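Local coordinates for protein racemase, putative (Roseobacter denitrificans, PDB 3TCS) that binds magnesium and probably acts as a hydro-lyase or racemase of the mandelate racemase/muconate lactonizing enzyme family, at residues Ala165-Ala170 and Phe227-Glu232; Glu186-Thr191 and Leu202-Asn207; Lys243-Thr246 and Asp252-Gly255. All coordinates share one frame; numbering follows the deposited sequence.

Interaction 1 (Ala165-Ala170 and Phe227-Glu232). With MG (magnesium ion), chain J; DAL (D-alanine), chain L.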
ATOM      1  N   ALA B 165       0.327  -7.194  33.281  1.00  7.12           N
ATOM      2  CA  ALA B 165      -0.508  -6.582  32.248  1.00  7.91           C
ATOM      3  C   ALA B 165      -0.805  -7.688  31.239  1.00  7.21           C
ATOM      4  O   ALA B 165       0.068  -8.501  30.930  1.00  8.04           O
ATOM      5  CB  ALA B 165       0.228  -5.413  31.578  1.00  6.86           C
ATOM      6  N   PHE B 166      -2.039  -7.725  30.740  1.00  7.08           N
ATOM      7  CA  PHE B 166      -2.466  -8.768  29.813  1.00  7.08           C
ATOM      8  C   PHE B 166      -3.439  -8.250  28.763  1.00  8.39           C
ATOM      9  O   PHE B 166      -4.324  -7.457  29.076  1.00  8.31           O
ATOM     10  CB  PHE B 166      -3.167  -9.885  30.598  1.00  9.36           C
ATOM     11  CG  PHE B 166      -2.354 -10.429  31.729  1.00  8.43           C
ATOM     12  CD1 PHE B 166      -1.585 -11.571  31.558  1.00  8.30           C
ATOM     13  CD2 PHE B 166      -2.290  -9.749  32.944  1.00  9.67           C
ATOM     14  CE1 PHE B 166      -0.750 -12.029  32.581  1.00 10.11           C
ATOM     15  CE2 PHE B 166      -1.460 -10.195  33.972  1.00 10.76           C
ATOM     16  CZ  PHE B 166      -0.689 -11.338  33.787  1.00 10.37           C
ATOM     17  N   LYS B 167      -3.285  -8.711  27.526  1.00  8.42           N
ATOM     18  CA  LYS B 167      -4.191  -8.314  26.454  1.00  8.14           C
ATOM     19  C   LYS B 167      -4.847  -9.538  25.811  1.00  9.52           C
ATOM     20  O   LYS B 167      -4.176 -10.520  25.490  1.00  9.50           O
ATOM     21  CB  LYS B 167      -3.461  -7.502  25.374  1.00  9.82           C
ATOM     22  CG  LYS B 167      -4.427  -6.900  24.338  1.00  8.93           C
ATOM     23  CD  LYS B 167      -3.768  -5.850  23.438  1.00  7.74           C
ATOM     24  CE  LYS B 167      -2.954  -6.470  22.307  1.00  9.49           C
ATOM     25  NZ  LYS B 167      -2.292  -5.403  21.480  1.00  7.94           N
ATOM     26  N   VAL B 168      -6.162  -9.476  25.635  1.00  8.92           N
ATOM     27  CA  VAL B 168      -6.905 -10.565  25.020  1.00  9.80           C
ATOM     28  C   VAL B 168      -7.667 -10.005  23.823  1.00  9.83           C
ATOM     29  O   VAL B 168      -7.545  -8.820  23.512  1.00 10.08           O
ATOM     30  CB  VAL B 168      -7.889 -11.226  26.024  1.00 10.06           C
ATOM     31  CG1 VAL B 168      -7.110 -11.830  27.181  1.00  9.40           C
ATOM     32  CG2 VAL B 168      -8.901 -10.206  26.527  1.00  9.24           C
ATOM     33  N   ARG B 169      -8.456 -10.847  23.163  1.00 10.00           N
ATOM     34  CA  ARG B 169      -9.193 -10.428  21.971  1.00 10.48           C
ATOM     35  C   ARG B 169     -10.699 -10.317  22.149  1.00 10.91           C
ATOM     36  O   ARG B 169     -11.313 -11.114  22.862  1.00 11.05           O
ATOM     37  CB  ARG B 169      -8.919 -11.407  20.824  1.00 10.30           C
ATOM     38  CG  ARG B 169      -7.443 -11.666  20.560  1.00 11.46           C
ATOM     39  CD  ARG B 169      -6.774 -10.476  19.889  1.00  9.61           C
ATOM     40  NE  ARG B 169      -5.355 -10.395  20.228  1.00 10.40           N
ATOM     41  CZ  ARG B 169      -4.501  -9.532  19.684  1.00 11.15           C
ATOM     42  NH1 ARG B 169      -4.913  -8.676  18.761  1.00  9.69           N
ATOM     43  NH2 ARG B 169      -3.242  -9.507  20.088  1.00  9.76           N
ATOM     44  N   ALA B 170     -11.281  -9.334  21.466  1.00  8.35           N
ATOM     45  CA  ALA B 170     -12.718  -9.092  21.485  1.00 11.34           C
ATOM     46  C   ALA B 170     -13.223  -9.255  20.054  1.00 11.77           C
ATOM     47  O   ALA B 170     -12.457  -9.097  19.102  1.00 12.00           O
ATOM     48  CB  ALA B 170     -13.016  -7.671  21.983  1.00 10.69           C
ATOM     49  N   PHE B 227     -10.824  -2.267  32.686  1.00 10.88           N
ATOM     50  CA  PHE B 227      -9.831  -2.411  31.616  1.00 10.73           C
ATOM     51  C   PHE B 227      -9.296  -1.007  31.337  1.00 11.36           C
ATOM     52  O   PHE B 227     -10.011  -0.027  31.518  1.00 12.26           O
ATOM     53  CB  PHE B 227     -10.459  -2.985  30.339  1.00  8.57           C
ATOM     54  CG  PHE B 227     -10.522  -4.486  30.308  1.00  9.47           C
ATOM     55  CD1 PHE B 227     -11.243  -5.190  31.268  1.00 10.75           C
ATOM     56  CD2 PHE B 227      -9.881  -5.197  29.296  1.00  9.69           C
ATOM     57  CE1 PHE B 227     -11.328  -6.586  31.219  1.00  9.93           C
ATOM     58  CE2 PHE B 227      -9.956  -6.586  29.236  1.00  8.80           C
ATOM     59  CZ  PHE B 227     -10.684  -7.283  30.202  1.00 10.96           C
ATOM     60  N   CYS B 228      -8.054  -0.903  30.878  1.00 10.90           N
ATOM     61  CA  CYS B 228      -7.473   0.415  30.631  1.00 11.35           C
ATOM     62  C   CYS B 228      -7.014   0.644  29.198  1.00 10.81           C
ATOM     63  O   CYS B 228      -6.434   1.685  28.900  1.00 11.08           O
ATOM     64  CB  CYS B 228      -6.272   0.617  31.552  1.00 13.69           C
ATOM     65  SG  CYS B 228      -4.919  -0.549  31.226  1.00 22.67           S
ATOM     66  N   HIS B 229      -7.313  -0.293  28.305  1.00  9.47           N
ATOM     67  CA  HIS B 229      -6.831  -0.190  26.931  1.00  9.24           C
ATOM     68  C   HIS B 229      -7.790  -0.905  25.968  1.00  8.12           C
ATOM     69  O   HIS B 229      -7.999  -2.105  26.080  1.00  9.47           O
ATOM     70  CB  HIS B 229      -5.425  -0.814  26.945  1.00  9.15           C
ATOM     71  CG  HIS B 229      -4.742  -0.892  25.618  1.00 10.50           C
ATOM     72  ND1 HIS B 229      -3.522  -0.295  25.386  1.00 10.83           N
ATOM     73  CD2 HIS B 229      -5.017  -1.623  24.512  1.00 10.89           C
ATOM     74  CE1 HIS B 229      -3.070  -0.663  24.202  1.00 10.95           C
ATOM     75  NE2 HIS B 229      -3.956  -1.471  23.650  1.00 11.87           N
ATOM     76  N   PHE B 230      -8.387  -0.148  25.047  1.00  6.54           N
ATOM     77  CA  PHE B 230      -9.336  -0.680  24.062  1.00  6.87           C
ATOM     78  C   PHE B 230      -8.731  -0.446  22.678  1.00  8.08           C
ATOM     79  O   PHE B 230      -8.800   0.659  22.126  1.00  7.56           O
ATOM     80  CB  PHE B 230     -10.683   0.047  24.206  1.00  6.97           C
ATOM     81  CG  PHE B 230     -11.811  -0.562  23.407  1.00  7.26           C
ATOM     82  CD1 PHE B 230     -11.661  -1.784  22.758  1.00  8.68           C
ATOM     83  CD2 PHE B 230     -13.039   0.087  23.331  1.00  9.14           C
ATOM     84  CE1 PHE B 230     -12.722  -2.352  22.045  1.00  7.80           C
ATOM     85  CE2 PHE B 230     -14.106  -0.467  22.625  1.00  6.32           C
ATOM     86  CZ  PHE B 230     -13.949  -1.688  21.981  1.00  8.57           C
ATOM     87  N   GLU B 231      -8.151  -1.500  22.116  1.00  7.28           N
ATOM     88  CA  GLU B 231      -7.469  -1.399  20.832  1.00  7.85           C
ATOM     89  C   GLU B 231      -8.263  -1.703  19.568  1.00  8.37           C
ATOM     90  O   GLU B 231      -9.014  -2.680  19.503  1.00  9.90           O
ATOM     91  CB  GLU B 231      -6.223  -2.290  20.866  1.00  7.45           C
ATOM     92  CG  GLU B 231      -5.256  -2.084  19.709  1.00 10.98           C
ATOM     93  CD  GLU B 231      -3.925  -2.782  19.953  1.00 11.73           C
ATOM     94  OE1 GLU B 231      -3.543  -2.919  21.134  1.00 11.78           O
ATOM     95  OE2 GLU B 231      -3.255  -3.171  18.974  1.00  9.83           O
ATOM     96  N   GLU B 232      -8.063  -0.844  18.567  1.00  6.49           N
ATOM     97  CA  GLU B 232      -8.683  -0.968  17.249  1.00  8.08           C
ATOM     98  C   GLU B 232     -10.147  -1.398  17.305  1.00  9.24           C
ATOM     99  O   GLU B 232     -10.527  -2.450  16.781  1.00  7.97           O
ATOM    100  CB  GLU B 232      -7.871  -1.960  16.413  1.00  8.40           C
ATOM    101  CG  GLU B 232      -8.025  -1.795  14.915  1.00  8.08           C
ATOM    102  CD  GLU B 232      -7.071  -2.692  14.145  1.00 11.42           C
ATOM    103  OE1 GLU B 232      -5.852  -2.603  14.396  1.00 12.15           O
ATOM    104  OE2 GLU B 232      -7.536  -3.481  13.293  1.00 12.06           O
TER
HETATM  105 MG    MG J 368      -3.642  -4.700  17.720  1.00 10.98          MG
HETATM  106  N   DAL L 370      -1.778  -5.748  18.735  1.00 11.02           N
HETATM  107  CA  DAL L 370      -2.229  -7.102  18.367  1.00 13.70           C
HETATM  108  CB  DAL L 370      -1.067  -8.084  18.416  1.00  9.29           C
HETATM  109  C   DAL L 370      -2.795  -7.086  16.987  1.00 13.37           C
HETATM  110  O   DAL L 370      -3.729  -6.396  16.733  1.00 20.29           O
HETATM  111  O   HOH W   1      -5.350  -4.233  16.590  1.00 10.81           O

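Interaction 2 (Glu186-Thr191 and Leu202-Asn207). With MG (magnesium ion), chain J; DAL (D-alanine), chain L.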
ATOM      1  N   GLU B 186     -18.652 -10.785  25.836  1.00 12.03           N
ATOM      2  CA  GLU B 186     -19.352 -10.520  27.084  1.00 13.22           C
ATOM      3  C   GLU B 186     -18.789 -11.381  28.216  1.00 12.56           C
ATOM      4  O   GLU B 186     -18.739 -10.953  29.367  1.00 11.08           O
ATOM      5  CB  GLU B 186     -20.853 -10.805  26.937  1.00 14.96           C
ATOM      6  CG  GLU B 186     -21.651  -9.739  26.196  1.00 17.63           C
ATOM      7  CD  GLU B 186     -21.510  -9.809  24.686  1.00 18.95           C
ATOM      8  OE1 GLU B 186     -20.831 -10.728  24.176  1.00 17.64           O
ATOM      9  OE2 GLU B 186     -22.095  -8.940  24.006  1.00 19.37           O
ATOM     10  N   GLU B 187     -18.364 -12.595  27.886  1.00 12.03           N
ATOM     11  CA  GLU B 187     -17.818 -13.499  28.891  1.00 13.30           C
ATOM     12  C   GLU B 187     -16.348 -13.250  29.220  1.00 12.60           C
ATOM     13  O   GLU B 187     -15.955 -13.272  30.384  1.00 11.63           O
ATOM     14  CB  GLU B 187     -17.984 -14.958  28.445  1.00 15.79           C
ATOM     15  CG  GLU B 187     -17.198 -15.944  29.302  1.00 19.94           C
ATOM     16  CD  GLU B 187     -17.381 -17.387  28.871  1.00 23.57           C
ATOM     17  OE1 GLU B 187     -17.625 -17.633  27.670  1.00 27.98           O
ATOM     18  OE2 GLU B 187     -17.261 -18.280  29.733  1.00 26.59           O
ATOM     19  N   ILE B 188     -15.540 -12.999  28.198  1.00 11.91           N
ATOM     20  CA  ILE B 188     -14.113 -12.810  28.417  1.00 10.06           C
ATOM     21  C   ILE B 188     -13.749 -11.601  29.278  1.00 10.87           C
ATOM     22  O   ILE B 188     -12.778 -11.651  30.033  1.00 10.73           O
ATOM     23  CB  ILE B 188     -13.355 -12.755  27.055  1.00 10.40           C
ATOM     24  CG1 ILE B 188     -11.893 -13.154  27.257  1.00 11.75           C
ATOM     25  CG2 ILE B 188     -13.458 -11.366  26.446  1.00 10.79           C
ATOM     26  CD1 ILE B 188     -11.134 -13.374  25.951  1.00 12.21           C
ATOM     27  N   ILE B 189     -14.529 -10.527  29.195  1.00  9.02           N
ATOM     28  CA  ILE B 189     -14.225  -9.330  29.971  1.00 10.08           C
ATOM     29  C   ILE B 189     -14.254  -9.577  31.481  1.00 10.13           C
ATOM     30  O   ILE B 189     -13.248  -9.371  32.158  1.00  9.24           O
ATOM     31  CB  ILE B 189     -15.160  -8.167  29.566  1.00  9.28           C
ATOM     32  CG1 ILE B 189     -14.864  -7.779  28.111  1.00  9.58           C
ATOM     33  CG2 ILE B 189     -14.968  -6.980  30.496  1.00 10.17           C
ATOM     34  CD1 ILE B 189     -15.751  -6.683  27.560  1.00  9.44           C
ATOM     35  N   PRO B 190     -15.398 -10.019  32.036  1.00 10.60           N
ATOM     36  CA  PRO B 190     -15.414 -10.266  33.480  1.00 10.89           C
ATOM     37  C   PRO B 190     -14.509 -11.434  33.878  1.00 11.04           C
ATOM     38  O   PRO B 190     -13.927 -11.425  34.958  1.00 11.43           O
ATOM     39  CB  PRO B 190     -16.890 -10.550  33.776  1.00 12.10           C
ATOM     40  CG  PRO B 190     -17.413 -11.090  32.476  1.00 11.03           C
ATOM     41  CD  PRO B 190     -16.743 -10.193  31.459  1.00 12.28           C
ATOM     42  N   THR B 191     -14.387 -12.431  33.004  1.00 10.42           N
ATOM     43  CA  THR B 191     -13.545 -13.592  33.296  1.00 11.20           C
ATOM     44  C   THR B 191     -12.091 -13.202  33.540  1.00 10.73           C
ATOM     45  O   THR B 191     -11.454 -13.708  34.462  1.00  9.37           O
ATOM     46  CB  THR B 191     -13.597 -14.642  32.153  1.00 12.21           C
ATOM     47  OG1 THR B 191     -14.909 -15.211  32.086  1.00 13.99           O
ATOM     48  CG2 THR B 191     -12.591 -15.761  32.401  1.00 14.65           C
ATOM     49  N   LEU B 202      -5.501  -4.760  32.403  1.00  8.67           N
ATOM     50  CA  LEU B 202      -6.151  -5.589  31.407  1.00  7.92           C
ATOM     51  C   LEU B 202      -6.409  -4.769  30.159  1.00  8.57           C
ATOM     52  O   LEU B 202      -6.965  -3.668  30.226  1.00  8.31           O
ATOM     53  CB  LEU B 202      -7.462  -6.156  31.957  1.00  7.96           C
ATOM     54  CG  LEU B 202      -7.290  -7.060  33.179  1.00  7.93           C
ATOM     55  CD1 LEU B 202      -8.654  -7.540  33.666  1.00  8.28           C
ATOM     56  CD2 LEU B 202      -6.403  -8.250  32.806  1.00  9.14           C
ATOM     57  N   LEU B 203      -5.983  -5.316  29.026  1.00  7.97           N
ATOM     58  CA  LEU B 203      -6.128  -4.675  27.728  1.00  7.34           C
ATOM     59  C   LEU B 203      -6.946  -5.587  26.824  1.00  6.79           C
ATOM     60  O   LEU B 203      -7.031  -6.791  27.061  1.00  6.39           O
ATOM     61  CB  LEU B 203      -4.756  -4.477  27.081  1.00  6.94           C
ATOM     62  CG  LEU B 203      -3.673  -3.662  27.792  1.00 10.35           C
ATOM     63  CD1 LEU B 203      -3.182  -4.385  29.051  1.00 12.23           C
ATOM     64  CD2 LEU B 203      -2.520  -3.451  26.823  1.00  9.81           C
ATOM     65  N   ILE B 204      -7.546  -5.025  25.787  1.00  6.71           N
ATOM     66  CA  ILE B 204      -8.299  -5.850  24.857  1.00  8.52           C
ATOM     67  C   ILE B 204      -8.111  -5.274  23.454  1.00  9.11           C
ATOM     68  O   ILE B 204      -7.853  -4.080  23.297  1.00  9.65           O
ATOM     69  CB  ILE B 204      -9.796  -5.930  25.254  1.00  7.90           C
ATOM     70  CG1 ILE B 204     -10.412  -7.201  24.667  1.00  8.53           C
ATOM     71  CG2 ILE B 204     -10.538  -4.691  24.775  1.00  9.70           C
ATOM     72  CD1 ILE B 204     -11.722  -7.618  25.325  1.00  7.57           C
ATOM     73  N   ASP B 205      -8.211  -6.130  22.441  1.00  7.53           N
ATOM     74  CA  ASP B 205      -8.012  -5.712  21.053  1.00  6.58           C
ATOM     75  C   ASP B 205      -9.156  -6.281  20.222  1.00  8.09           C
ATOM     76  O   ASP B 205      -9.377  -7.490  20.226  1.00  8.13           O
ATOM     77  CB  ASP B 205      -6.677  -6.274  20.544  1.00  8.44           C
ATOM     78  CG  ASP B 205      -6.186  -5.590  19.280  1.00  9.13           C
ATOM     79  OD1 ASP B 205      -7.025  -5.152  18.463  1.00  8.59           O
ATOM     80  OD2 ASP B 205      -4.950  -5.510  19.106  1.00  9.17           O
ATOM     81  N   ALA B 206      -9.880  -5.424  19.508  1.00  8.06           N
ATOM     82  CA  ALA B 206     -11.013  -5.881  18.700  1.00  8.58           C
ATOM     83  C   ALA B 206     -10.684  -6.068  17.221  1.00  8.78           C
ATOM     84  O   ALA B 206     -11.536  -6.479  16.432  1.00 10.13           O
ATOM     85  CB  ALA B 206     -12.180  -4.910  18.851  1.00  9.92           C
ATOM     86  N   ASN B 207      -9.448  -5.754  16.853  1.00  8.67           N
ATOM     87  CA  ASN B 207      -8.978  -5.887  15.479  1.00  9.80           C
ATOM     88  C   ASN B 207      -9.977  -5.489  14.391  1.00 10.42           C
ATOM     89  O   ASN B 207     -10.322  -6.297  13.529  1.00  9.41           O
ATOM     90  CB  ASN B 207      -8.477  -7.320  15.250  1.00 10.65           C
ATOM     91  CG  ASN B 207      -7.188  -7.613  16.012  1.00 13.76           C
ATOM     92  OD1 ASN B 207      -6.104  -7.149  15.633  1.00 14.68           O
ATOM     93  ND2 ASN B 207      -7.301  -8.365  17.101  1.00  9.14           N
TER
HETATM   94 MG    MG J 368      -3.642  -4.700  17.720  1.00 10.98          MG
HETATM   95  N   DAL L 370      -1.778  -5.748  18.735  1.00 11.02           N
HETATM   96  CA  DAL L 370      -2.229  -7.102  18.367  1.00 13.70           C
HETATM   97  CB  DAL L 370      -1.067  -8.084  18.416  1.00  9.29           C
HETATM   98  C   DAL L 370      -2.795  -7.086  16.987  1.00 13.37           C
HETATM   99  O   DAL L 370      -3.729  -6.396  16.733  1.00 20.29           O
HETATM  100  O   HOH W   1      -5.350  -4.233  16.590  1.00 10.81           O

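Interaction 3 (Lys243-Thr246 and Asp252-Gly255). With MG (magnesium ion), chain K.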
ATOM      1  N   LYS B 243     -12.493   7.691  16.003  1.00 11.47           N
ATOM      2  CA  LYS B 243     -12.536   8.931  16.764  1.00 12.01           C
ATOM      3  C   LYS B 243     -13.832   9.067  17.561  1.00 12.34           C
ATOM      4  O   LYS B 243     -13.828   9.574  18.679  1.00 12.46           O
ATOM      5  CB  LYS B 243     -12.369  10.129  15.823  1.00 13.56           C
ATOM      6  CG  LYS B 243     -12.485  11.485  16.506  1.00 16.41           C
ATOM      7  CD  LYS B 243     -12.205  12.610  15.518  1.00 20.09           C
ATOM      8  CE  LYS B 243     -12.593  13.969  16.079  1.00 22.37           C
ATOM      9  NZ  LYS B 243     -11.774  14.369  17.252  1.00 24.10           N
ATOM     10  N   GLN B 244     -14.940   8.614  16.982  1.00 13.61           N
ATOM     11  CA  GLN B 244     -16.235   8.690  17.655  1.00 15.17           C
ATOM     12  C   GLN B 244     -16.180   7.884  18.949  1.00 13.75           C
ATOM     13  O   GLN B 244     -16.684   8.310  19.988  1.00 12.42           O
ATOM     14  CB  GLN B 244     -17.332   8.126  16.753  1.00 16.88           C
ATOM     15  CG  GLN B 244     -18.738   8.467  17.213  1.00 21.06           C
ATOM     16  CD  GLN B 244     -19.799   7.747  16.411  1.00 22.06           C
ATOM     17  OE1 GLN B 244     -19.674   7.591  15.194  1.00 21.74           O
ATOM     18  NE2 GLN B 244     -20.858   7.313  17.085  1.00 22.27           N
ATOM     19  N   VAL B 245     -15.556   6.713  18.871  1.00 12.63           N
ATOM     20  CA  VAL B 245     -15.416   5.835  20.025  1.00 11.03           C
ATOM     21  C   VAL B 245     -14.516   6.496  21.067  1.00 10.99           C
ATOM     22  O   VAL B 245     -14.860   6.572  22.246  1.00  9.95           O
ATOM     23  CB  VAL B 245     -14.818   4.475  19.605  1.00 10.52           C
ATOM     24  CG1 VAL B 245     -14.706   3.550  20.818  1.00 10.53           C
ATOM     25  CG2 VAL B 245     -15.694   3.840  18.532  1.00  8.71           C
ATOM     26  N   THR B 246     -13.355   6.967  20.625  1.00 10.17           N
ATOM     27  CA  THR B 246     -12.419   7.637  21.514  1.00 11.27           C
ATOM     28  C   THR B 246     -13.127   8.782  22.251  1.00 12.31           C
ATOM     29  O   THR B 246     -13.004   8.925  23.468  1.00 11.45           O
ATOM     30  CB  THR B 246     -11.227   8.211  20.714  1.00 12.29           C
ATOM     31  OG1 THR B 246     -10.537   7.141  20.061  1.00 11.70           O
ATOM     32  CG2 THR B 246     -10.260   8.951  21.626  1.00 11.74           C
ATOM     33  N   ASP B 252      -8.891   4.412  27.464  1.00  9.23           N
ATOM     34  CA  ASP B 252      -8.012   4.767  26.349  1.00 10.26           C
ATOM     35  C   ASP B 252      -8.324   3.913  25.117  1.00 10.65           C
ATOM     36  O   ASP B 252      -8.468   2.694  25.221  1.00 10.22           O
ATOM     37  CB  ASP B 252      -6.531   4.552  26.710  1.00  9.56           C
ATOM     38  CG  ASP B 252      -5.972   5.621  27.642  1.00 13.35           C
ATOM     39  OD1 ASP B 252      -6.503   6.754  27.682  1.00 12.97           O
ATOM     40  OD2 ASP B 252      -4.970   5.325  28.322  1.00 15.91           O
ATOM     41  N   VAL B 253      -8.432   4.559  23.958  1.00 10.69           N
ATOM     42  CA  VAL B 253      -8.675   3.860  22.700  1.00 10.15           C
ATOM     43  C   VAL B 253      -7.365   3.986  21.927  1.00 10.29           C
ATOM     44  O   VAL B 253      -6.808   5.078  21.802  1.00  9.51           O
ATOM     45  CB  VAL B 253      -9.826   4.497  21.899  1.00 10.85           C
ATOM     46  CG1 VAL B 253      -9.922   3.860  20.511  1.00  9.31           C
ATOM     47  CG2 VAL B 253     -11.135   4.296  22.653  1.00 10.32           C
ATOM     48  N   THR B 254      -6.880   2.865  21.409  1.00  9.87           N
ATOM     49  CA  THR B 254      -5.597   2.843  20.719  1.00 10.00           C
ATOM     50  C   THR B 254      -5.657   2.263  19.310  1.00 10.05           C
ATOM     51  O   THR B 254      -6.626   1.605  18.940  1.00  9.46           O
ATOM     52  CB  THR B 254      -4.602   2.004  21.534  1.00 10.54           C
ATOM     53  OG1 THR B 254      -4.867   0.612  21.312  1.00 11.55           O
ATOM     54  CG2 THR B 254      -4.770   2.282  23.026  1.00  8.35           C
ATOM     55  N   GLY B 255      -4.610   2.501  18.527  1.00 11.10           N
ATOM     56  CA  GLY B 255      -4.584   1.963  17.177  1.00 10.32           C
ATOM     57  C   GLY B 255      -3.426   2.479  16.345  1.00 10.21           C
ATOM     58  O   GLY B 255      -2.641   3.309  16.810  1.00  8.08           O
TER
HETATM   59 MG    MG K 369     -12.127   9.110  25.304  1.00 14.56          MG
HETATM   60  O   HOH W   2     -10.998   9.361  27.241  1.00 15.39           O
HETATM   61  O   HOH W   3     -10.495  10.263  24.525  1.00 12.91           O
HETATM   62  O   HOH W   4     -10.829   7.360  25.030  1.00 13.23           O
HETATM   63  O   HOH W   5     -13.169  10.794  25.734  1.00 11.64           O

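Interaction 1 (Ala165-Ala170 and Phe227-Glu232)
The magnesium and D-alanine site at the C-terminal ends of the barrel strands brings K167, from the K-x-R sequence of strand 165-169, onto E231 of strand 229-231. K167 NZ forms a salt bridge of 2.8 Å with E231 OE1, reaching the oxygen from above the carboxylate plane. The lysine leaves the backbone with CG anti to N and bends at chi3 (80°), which carries its amine across the glutamate at about a right angle. H229 NE2 donates to E231 OE1 along a nearly straight bond of 2.9 Å (172°), so two donors grip OE1 and fix the carboxylate. E231 OE2 binds magnesium at 2.0 Å. D-alanine chelates the metal through N and O, and its N sits 2.8 Å from K167 NZ, while R169 presents the edge of its guanidinium to the ligand CA. A leucine in place of K167 would probably leave E231 OE1 without its charged mate and E333, the lysine's second salt-bridge partner, without this one. Water 1, also on the metal, lies 2.8 Å from E232 OE1, probably as donor. Y137 OH is a further hydrogen-bond partner of the lysine NZ. Strand 201-205 runs between the two segments, parallel to both, and D205 touches K167 and R169; strand 132-139 borders strand 165-169 on its other edge, and helix 147-161 covers F166 and V168.

Interaction 2 (Glu186-Thr191 and Leu202-Asn207)
The flat group beside this contact is the carboxylate of D205, next along the strand from I204, the residue that meets I188 and I189 of the helix. D205 OD2 binds magnesium at 2.1 Å; D205 OD1 accepts the backbone N of N207 at 3.0 Å on its anti side, 26° out of the carboxylate plane. That bond closes an Asx turn just past the strand end. Water 1, itself a metal ligand, lies within 2.7 Å of D205 OD1, probably as donor, so both oxygens are held and the rotation of the carboxylate is fixed. With CG anti to the backbone N (chi1 -164°), D205 sends its carboxylate into the barrel, whereas I204 points out of it toward the helix. I204 CD1 is the atom that touches: I189 CG1 packs on it at 4.2 Å and I188 CG2 at 4.3 Å, so neighbouring isoleucines share one methyl. The helix is kinked at P190, whose N has no bond to the preceding turn; the next residue, T191, gives both its N and its OG1 to E187 O, the hydroxyl at 2.8 Å from above the carbonyl plane. M221 and L222 of helix 212-224 extend the apolar layer round I189. This is the helix-to-strand packing of a right-handed beta-alpha-beta unit (strand 165-169, helix 184-196, strand 201-205) in a TIM barrel, with the first metal-binding aspartate at the C-terminal end of the strand, as in enolase-superfamily relatives.

Interaction 3 (Lys243-Thr246 and Asp252-Gly255)
V253 packs on V245 and T246 in a buried helix-to-strand contact of the TIM barrel, within the beta-alpha-beta unit made of strand 229-231, helix 239-248 and strand 252-255. The helix lies outside the barrel wall, and V253 points outward from its strand to meet it; no hydrogen bond joins the two segments. V245 reaches in with CG1, which is anti to the backbone N (chi1 -179°) and comes to 4.1 Å from V253 CG2, the two valines crossing at about a right angle. V245 also rests on A215 of helix 212-224, which ties this layer to the preceding helix. T246 crosses V253 at a slant and sets its hydroxyl, rather than its methyl, against the valine. The hydroxyl is not left to the apolar surroundings: OG1 hydrogen-bonds to A273 O, from the segment leading to the next strand, and to T242 O one turn earlier in the helix. It therefore stitches helix 239-248 to the strand neighbourhood from which D275 OD2 accepts V253 N.

The backbone of T246 takes part in a second site. T246 O, near the end of the helix, binds another magnesium ion at 2.0 Å; L249 O and four waters complete six ligands. This ion, held by main-chain oxygens and water without any carboxylate in its shell, is distinct from the D-alanine site inside the barrel. At the interface itself, T246 OG1 rests only 3.3 Å from V253 CB, while V253 CG2 sits 3.8 Å from T246 CA.

All three contacts are buried and belong to one barrel sheet, yet they use different sides of it. Interaction 1 lies on the inner, ligand-binding side and is ionic, whereas the touching side chains of interactions 2 and 3 fill the layer between sheet and outer helices and are mainly apolar. Strand 201-205 sits between the strands of interaction 1, bonded to both through F166 O to L203 N and I204 O to E231 N, and segment 202-207 shares their magnesium, ligand and water. Strand 252-255 continues the sheet beyond 227-232, pairing through F230 N to D252 O. Interactions 2 and 3 do not touch, their centres being about 16 Å apart.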